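PDB 2YB5: putative fusidic acid resistance protein from Staphylococcus aureus, which confers resistance to the antibiotic fusidic acid, probably by binding elongation factor G and helping to clear it from the ribosome. Local coordinates for residues F99-L105 and R130-V134. Residues are numbered along the deposited sequence; the frame is centred on the assembly and turned at random.
Sequences FRKVKKL and RKYIV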
loop_
_atom_site.group_PDB
_atom_site.type_symbol
_atom_site.label_atom_id
_atom_site.label_comp_id
_atom_site.label_asym_id
_atom_site.label_seq_id
_atom_site.Cartn_x
_atom_site.Cartn_y
_atom_site.Cartn_z
ATOM N N PHE A 99 16.033 -0.658 15.141
ATOM C CA PHE A 99 17.205 -1.341 14.582
ATOM C C PHE A 99 18.436 -1.205 15.501
ATOM O O PHE A 99 19.548 -0.937 15.037
ATOM C CB PHE A 99 17.485 -0.811 13.177
ATOM C CG PHE A 99 16.352 -1.053 12.222
ATOM C CD1 PHE A 99 15.994 -2.345 11.876
ATOM C CD2 PHE A 99 15.630 -0.003 11.697
ATOM C CE1 PHE A 99 14.950 -2.578 11.009
ATOM C CE2 PHE A 99 14.572 -0.233 10.824
ATOM C CZ PHE A 99 14.237 -1.517 10.479
ATOM N N ARG A 100 18.202 -1.436 16.797
ATOM C CA ARG A 100 19.195 -1.263 17.879
ATOM C C ARG A 100 20.541 -1.951 17.619
ATOM O O ARG A 100 21.587 -1.427 17.999
ATOM C CB ARG A 100 18.589 -1.798 19.194
ATOM C CG ARG A 100 19.509 -1.824 20.415
ATOM C CD ARG A 100 19.703 -0.452 21.020
ATOM N NE ARG A 100 18.469 0.031 21.647
ATOM C CZ ARG A 100 18.083 -0.239 22.895
ATOM N NH1 ARG A 100 18.832 -0.995 23.701
ATOM N NH2 ARG A 100 16.932 0.255 23.341
ATOM N N LYS A 101 20.511 -3.122 16.992
ATOM C CA LYS A 101 21.739 -3.887 16.749
ATOM C C LYS A 101 22.560 -3.382 15.558
ATOM O O LYS A 101 23.708 -3.801 15.382
ATOM C CB LYS A 101 21.417 -5.373 16.548
ATOM C CG LYS A 101 20.901 -6.079 17.799
ATOM C CD LYS A 101 20.632 -7.542 17.496
ATOM C CE LYS A 101 20.032 -8.283 18.682
ATOM N NZ LYS A 101 19.780 -9.728 18.350
ATOM N N VAL A 102 21.978 -2.501 14.745
ATOM C CA VAL A 102 22.659 -1.963 13.574
ATOM C C VAL A 102 23.465 -0.741 13.997
ATOM O O VAL A 102 22.900 0.270 14.408
ATOM C CB VAL A 102 21.649 -1.597 12.461
ATOM C CG1 VAL A 102 22.342 -0.944 11.268
ATOM C CG2 VAL A 102 20.887 -2.840 12.021
ATOM N N LYS A 103 24.787 -0.845 13.913
ATOM C CA LYS A 103 25.673 0.240 14.338
ATOM C C LYS A 103 25.660 1.412 13.349
ATOM O O LYS A 103 25.748 2.575 13.752
ATOM C CB LYS A 103 27.102 -0.280 14.523
ATOM N N LYS A 104 25.550 1.098 12.059
ATOM C CA LYS A 104 25.605 2.104 10.999
ATOM C C LYS A 104 24.290 2.066 10.231
ATOM O O LYS A 104 24.135 1.255 9.315
ATOM C CB LYS A 104 26.795 1.805 10.070
ATOM C CG LYS A 104 28.159 2.115 10.710
ATOM C CD LYS A 104 29.341 1.467 9.982
ATOM C CE LYS A 104 30.665 1.855 10.666
ATOM N NZ LYS A 104 31.877 1.252 10.035
ATOM N N LEU A 105 23.338 2.915 10.626
ATOM C CA LEU A 105 21.981 2.870 10.057
ATOM C C LEU A 105 21.749 3.986 9.045
ATOM O O LEU A 105 21.608 5.150 9.415
ATOM C CB LEU A 105 20.909 2.949 11.160
ATOM C CG LEU A 105 19.448 2.911 10.666
ATOM C CD1 LEU A 105 19.093 1.549 10.087
ATOM C CD2 LEU A 105 18.456 3.299 11.766
ATOM N N ARG A 130 21.045 -3.942 1.382
ATOM C CA ARG A 130 20.045 -4.164 2.407
ATOM C C ARG A 130 18.769 -3.397 2.068
ATOM O O ARG A 130 18.821 -2.369 1.395
ATOM C CB ARG A 130 20.619 -3.687 3.741
ATOM C CG ARG A 130 19.797 -4.037 4.969
ATOM C CD ARG A 130 20.566 -3.675 6.241
ATOM N NE ARG A 130 21.676 -4.592 6.497
ATOM C CZ ARG A 130 22.462 -4.555 7.572
ATOM N NH1 ARG A 130 22.275 -3.649 8.527
ATOM N NH2 ARG A 130 23.436 -5.440 7.699
ATOM N N LYS A 131 17.628 -3.923 2.507
ATOM C CA LYS A 131 16.390 -3.149 2.568
ATOM C C LYS A 131 15.901 -3.172 4.006
ATOM O O LYS A 131 15.952 -4.210 4.671
ATOM C CB LYS A 131 15.290 -3.691 1.626
ATOM C CG LYS A 131 13.958 -2.915 1.697
ATOM C CD LYS A 131 12.809 -3.584 0.960
ATOM C CE LYS A 131 12.946 -3.576 -0.567
ATOM N NZ LYS A 131 12.918 -2.187 -1.113
ATOM N N TYR A 132 15.444 -2.010 4.460
ATOM C CA TYR A 132 14.811 -1.835 5.750
ATOM C C TYR A 132 13.327 -1.600 5.516
ATOM O O TYR A 132 12.958 -0.895 4.570
ATOM C CB TYR A 132 15.380 -0.596 6.438
ATOM C CG TYR A 132 16.808 -0.716 6.862
ATOM C CD1 TYR A 132 17.130 -1.247 8.098
ATOM C CD2 TYR A 132 17.840 -0.276 6.046
ATOM C CE1 TYR A 132 18.422 -1.347 8.509
ATOM C CE2 TYR A 132 19.152 -0.373 6.452
ATOM C CZ TYR A 132 19.435 -0.914 7.687
ATOM O OH TYR A 132 20.729 -1.023 8.126
ATOM N N ILE A 133 12.483 -2.171 6.375
ATOM C CA ILE A 133 11.038 -2.007 6.278
ATOM C C ILE A 133 10.479 -1.655 7.649
ATOM O O ILE A 133 10.695 -2.387 8.588
ATOM C CB ILE A 133 10.358 -3.288 5.735
ATOM C CG1 ILE A 133 10.622 -3.428 4.231
ATOM C CG2 ILE A 133 8.849 -3.281 6.026
ATOM C CD1 ILE A 133 10.525 -4.883 3.694
ATOM N N VAL A 134 9.785 -0.526 7.753
ATOM C CA VAL A 134 9.169 -0.079 8.996
ATOM C C VAL A 134 7.664 0.092 8.762
ATOM O O VAL A 134 7.236 0.547 7.697
ATOM C CB VAL A 134 9.811 1.242 9.512
ATOM C CG1 VAL A 134 9.037 1.834 10.691
ATOM C CG2 VAL A 134 11.287 0.998 9.904
HETATM O O HOH W 1 22.518 0.991 7.125
#
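Phe99 and Tyr132 each carry CG anti to their own carbonyl carbon (chi1 -61° and -68°), which sends the two rings into a T-shaped stack. Here the loop that follows helix 92-98 packs on strand 130-136 of the antiparallel sheet in the treble-clef zinc-finger domain. The edge of Tyr132 points at the face of Phe99, planes at 71°, with Tyr132 CD1 over the ring centre, 3.8 Å from Phe99 CZ. Flat and apolar, Phe99 suits this buried place: its rim also meets a methyl of Val134, CE2 to CG2 at 3.6 Å. A type I turn from Phe99 to Val102, closed by a backbone hydrogen bond, then brings Val102 CG1 within 3.5 Å of Tyr132 OH and CG2 against Arg130 NH1. Leu105 lays CD1 over one face of the tyrosine, 3.4 Å from CE1, while Arg130 CG covers the opposite face, offset toward the rim. Tyrosine fits because its ring packs among these apolar groups while the para hydroxyl reaches polar partners. Arg130 runs on past the ring and, bent at chi3, swings NH1 round to donate to Tyr132 OH at 3.1 Å. The same OH donates to a water, which in turn donates to Lys104 O at 2.7 Å.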